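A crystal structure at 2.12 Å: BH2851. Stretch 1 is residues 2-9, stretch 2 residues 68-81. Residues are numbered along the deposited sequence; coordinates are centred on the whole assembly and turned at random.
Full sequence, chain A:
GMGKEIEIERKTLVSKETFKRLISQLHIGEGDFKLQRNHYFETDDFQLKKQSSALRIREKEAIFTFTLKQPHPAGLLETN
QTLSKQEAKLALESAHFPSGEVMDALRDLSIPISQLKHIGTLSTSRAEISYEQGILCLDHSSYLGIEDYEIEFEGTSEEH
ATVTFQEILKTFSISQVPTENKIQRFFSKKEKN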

# COMPACT_ATOMS: atom_id res chain seq x y z
N MSE A 2 -10.71 7.14 13.31
CA MSE A 2 -10.02 6.51 14.44
C MSE A 2 -9.80 5.02 14.17
O MSE A 2 -10.49 4.17 14.73
N GLY A 3 -8.84 4.72 13.30
CA GLY A 3 -8.52 3.33 12.92
C GLY A 3 -8.97 2.98 11.51
O GLY A 3 -8.29 2.22 10.81
N LYS A 4 -10.11 3.53 11.09
CA LYS A 4 -10.66 3.25 9.75
C LYS A 4 -10.60 4.50 8.88
O LYS A 4 -10.74 5.61 9.37
N GLU A 5 -10.35 4.31 7.58
CA GLU A 5 -10.31 5.44 6.65
C GLU A 5 -10.59 5.03 5.21
O GLU A 5 -10.39 3.87 4.83
N ILE A 6 -11.11 5.98 4.44
CA ILE A 6 -11.41 5.77 3.04
C ILE A 6 -10.21 6.21 2.22
O ILE A 6 -9.75 7.35 2.34
N GLU A 7 -9.71 5.30 1.39
CA GLU A 7 -8.55 5.55 0.56
C GLU A 7 -8.98 5.85 -0.89
O GLU A 7 -9.50 4.98 -1.58
N ILE A 8 -8.85 7.13 -1.29
CA ILE A 8 -9.03 7.56 -2.69
C ILE A 8 -7.63 7.78 -3.28
O ILE A 8 -6.93 8.72 -2.89
N GLU A 9 -7.25 6.95 -4.25
CA GLU A 9 -5.86 6.89 -4.71
C GLU A 9 -5.76 6.83 -6.25
O GLU A 9 -6.47 6.07 -6.89
N LEU A 68 -6.11 -4.09 6.85
CA LEU A 68 -6.96 -4.68 5.83
C LEU A 68 -7.44 -3.57 4.88
O LEU A 68 -7.71 -2.45 5.32
N LYS A 69 -7.46 -3.87 3.58
CA LYS A 69 -8.08 -3.01 2.56
C LYS A 69 -9.14 -3.81 1.87
O LYS A 69 -8.86 -4.90 1.41
N GLN A 70 -10.37 -3.29 1.83
CA GLN A 70 -11.51 -3.98 1.17
C GLN A 70 -12.33 -3.00 0.33
O GLN A 70 -12.17 -1.79 0.47
N PRO A 71 -13.17 -3.53 -0.60
CA PRO A 71 -14.02 -2.66 -1.41
C PRO A 71 -14.99 -1.76 -0.60
O PRO A 71 -15.37 -2.10 0.53
N HIS A 72 -15.33 -0.62 -1.17
CA HIS A 72 -16.19 0.38 -0.52
C HIS A 72 -16.82 1.23 -1.62
O HIS A 72 -16.22 1.38 -2.69
N PRO A 73 -18.07 1.74 -1.41
CA PRO A 73 -18.73 2.57 -2.45
C PRO A 73 -17.77 3.58 -3.11
O PRO A 73 -17.62 3.57 -4.33
N ALA A 74 -17.08 4.38 -2.29
CA ALA A 74 -16.05 5.30 -2.77
C ALA A 74 -14.67 4.82 -2.31
O ALA A 74 -14.41 4.71 -1.12
N GLY A 75 -13.81 4.47 -3.27
CA GLY A 75 -12.44 4.02 -2.98
C GLY A 75 -12.41 2.67 -2.28
O GLY A 75 -13.23 1.78 -2.58
N LEU A 76 -11.44 2.50 -1.38
CA LEU A 76 -11.33 1.31 -0.55
C LEU A 76 -11.44 1.69 0.92
O LEU A 76 -10.98 2.76 1.33
N LEU A 77 -12.05 0.81 1.71
CA LEU A 77 -12.09 0.95 3.17
C LEU A 77 -10.84 0.35 3.76
O LEU A 77 -10.57 -0.85 3.58
N GLU A 78 -10.06 1.18 4.46
CA GLU A 78 -8.84 0.75 5.10
C GLU A 78 -9.05 0.66 6.61
O GLU A 78 -9.41 1.65 7.24
N THR A 79 -8.89 -0.54 7.16
CA THR A 79 -8.99 -0.76 8.60
C THR A 79 -7.61 -1.01 9.16
O THR A 79 -6.96 -2.02 8.83
N ASN A 80 -7.14 -0.07 10.00
CA ASN A 80 -5.79 -0.11 10.57
C ASN A 80 -5.82 -0.49 12.05
O ASN A 80 -6.72 -0.07 12.80
N GLN A 81 -4.82 -1.27 12.48
CA GLN A 81 -4.68 -1.65 13.90
C GLN A 81 -3.20 -1.74 14.26
O GLN A 81 -2.44 -2.44 13.59

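Strand 4-9 pairs antiparallel with strand 76-81, so side chains alternate between an acidic face and a more apolar one. The ladder is held by backbone hydrogen bonds, including Glu5 N to Glu78 O and Glu78 N to Glu5 O (2.8 and 2.7 Å), which set Glu5 beside Glu78 and Glu7 beside Leu76 on one face.

The carboxylates crowd together on that face. Glu5 adopts p at chi1 (58°) and t at chi2, bringing its OE2 to 2.8 Å from Glu78 OE1. The carboxylate of Glu78 (t, t) lies between those of Glu5 and Glu7, for its OE2 is 2.9 Å from Glu7 OE1. Both are close approaches of like-charged groups, and neither pair is a hydrogen bond. Lys69 supplies a counter-charge: the extended Glu7 (t, t) forms a salt bridge through OE2 to Lys69 NZ (3.2 Å), which Lys69 reaches with m at chi1 and t thereafter; the neutral Asn80 (m) gives Glu78 OE1 a donor, its ND2, at 3.1 Å. Leu76 (m, t) adds an apolar side chain to this face.

Across the sheet, Lys4 (m, t, t, p) packs its aliphatic part near Thr79 and Leu77, with CG 4.1 Å from Thr79 OG1 and CB 4.3 Å from Leu77 CD1. Ile6 takes m at both chi angles, which places its CD1 over one face of the His72 ring, 3.6 Å from the centroid in a CH-pi contact, and 4.2 Å from CD1 of Leu77 (t, p). The His72 side chain is t at chi1, and its ND1 donates a weak hydrogen bond to Ala74 O (3.5 Å).

At the turn, Ile8, also m, m, sets CD1 4.3 Å from Ala74 CB. Gly75 has positive phi, and a CB there would clash with Glu7 O and Ile8 CD1.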

# COMPACT_ATOMS: atom_id res chain seq x y z
CB MSE A 2 -10.84 6.70 15.72
CG MSE A 2 -11.09 8.17 16.10
SE MSE A 2 -9.73 8.89 17.29
CE MSE A 2 -10.29 8.00 18.93
CB LYS A 4 -12.09 2.76 9.86
CG LYS A 4 -12.24 1.47 10.66
CD LYS A 4 -13.67 0.98 10.67
CE LYS A 4 -13.85 -0.21 11.59
NZ LYS A 4 -13.66 0.15 13.02
CB GLU A 5 -8.96 6.16 6.73
CG GLU A 5 -7.75 5.28 6.46
CD GLU A 5 -6.45 6.02 6.65
OE1 GLU A 5 -6.30 6.71 7.69
OE2 GLU A 5 -5.57 5.92 5.77
CB ILE A 6 -12.68 6.57 2.60
CG1 ILE A 6 -13.87 6.27 3.53
CG2 ILE A 6 -13.04 6.25 1.15
CD1 ILE A 6 -14.25 4.78 3.63
CB GLU A 7 -7.62 4.32 0.60
CG GLU A 7 -6.32 4.46 -0.22
CD GLU A 7 -5.35 3.31 0.04
OE1 GLU A 7 -4.90 3.16 1.20
OE2 GLU A 7 -5.03 2.57 -0.92
CB ILE A 8 -9.84 8.87 -2.80
CG1 ILE A 8 -11.11 8.84 -1.90
CG2 ILE A 8 -10.21 9.16 -4.28
CD1 ILE A 8 -12.15 7.86 -2.31
CB GLU A 9 -5.18 5.66 -4.10
CG GLU A 9 -3.70 5.49 -4.44
CD GLU A 9 -3.14 4.16 -3.93
OE1 GLU A 9 -3.07 3.98 -2.69
OE2 GLU A 9 -2.78 3.30 -4.78
CB LEU A 68 -8.17 -5.37 6.47
CG LEU A 68 -9.23 -5.98 5.53
CD1 LEU A 68 -8.64 -7.08 4.66
CD2 LEU A 68 -10.43 -6.50 6.33
CB LYS A 69 -7.06 -2.55 1.52
CG LYS A 69 -6.05 -1.57 2.03
CD LYS A 69 -5.05 -1.18 0.93
CE LYS A 69 -4.02 -0.18 1.44
NZ LYS A 69 -3.12 0.32 0.36
CB GLN A 70 -12.40 -4.68 2.22
CG GLN A 70 -13.06 -3.74 3.22
CD GLN A 70 -13.73 -4.49 4.36
OE1 GLN A 70 -13.25 -4.45 5.50
NE2 GLN A 70 -14.83 -5.19 4.06
CB PRO A 71 -14.81 -3.65 -2.27
CG PRO A 71 -13.96 -4.84 -2.35
CD PRO A 71 -13.28 -4.94 -1.03
CB HIS A 72 -15.34 1.25 0.41
CG HIS A 72 -16.14 1.98 1.45
ND1 HIS A 72 -16.43 3.32 1.37
CD2 HIS A 72 -16.71 1.54 2.60
CE1 HIS A 72 -17.14 3.68 2.42
NE2 HIS A 72 -17.32 2.62 3.18
CB PRO A 73 -19.83 3.28 -1.67
CG PRO A 73 -20.24 2.28 -0.63
CD PRO A 73 -18.98 1.50 -0.26
CB ALA A 74 -16.31 6.69 -2.24
CB LEU A 76 -9.99 0.59 -0.79
CG LEU A 76 -9.71 -0.04 -2.16
CD1 LEU A 76 -8.35 -0.73 -2.14
CD2 LEU A 76 -10.82 -1.03 -2.60
CB LEU A 77 -13.32 0.25 3.75
CG LEU A 77 -13.41 0.10 5.28
CD1 LEU A 77 -13.26 1.45 5.98
CD2 LEU A 77 -14.72 -0.57 5.66
CB GLU A 78 -7.71 1.73 4.78
CG GLU A 78 -6.33 1.15 4.98
CD GLU A 78 -5.23 2.17 4.74
OE1 GLU A 78 -5.15 3.14 5.51
OE2 GLU A 78 -4.43 1.97 3.82
CB THR A 79 -9.91 -1.96 8.91
OG1 THR A 79 -11.18 -1.74 8.31
CG2 THR A 79 -10.10 -2.13 10.42
CB ASN A 80 -5.11 1.25 10.41
CG ASN A 80 -4.94 1.66 8.95
OD1 ASN A 80 -4.39 0.91 8.14
ND2 ASN A 80 -5.37 2.87 8.62
CB GLN A 81 -5.36 -2.98 14.15
CG GLN A 81 -5.42 -3.42 15.62
CD GLN A 81 -6.01 -4.82 15.79
OE1 GLN A 81 -6.80 -5.28 14.95
NE2 GLN A 81 -5.61 -5.51 16.84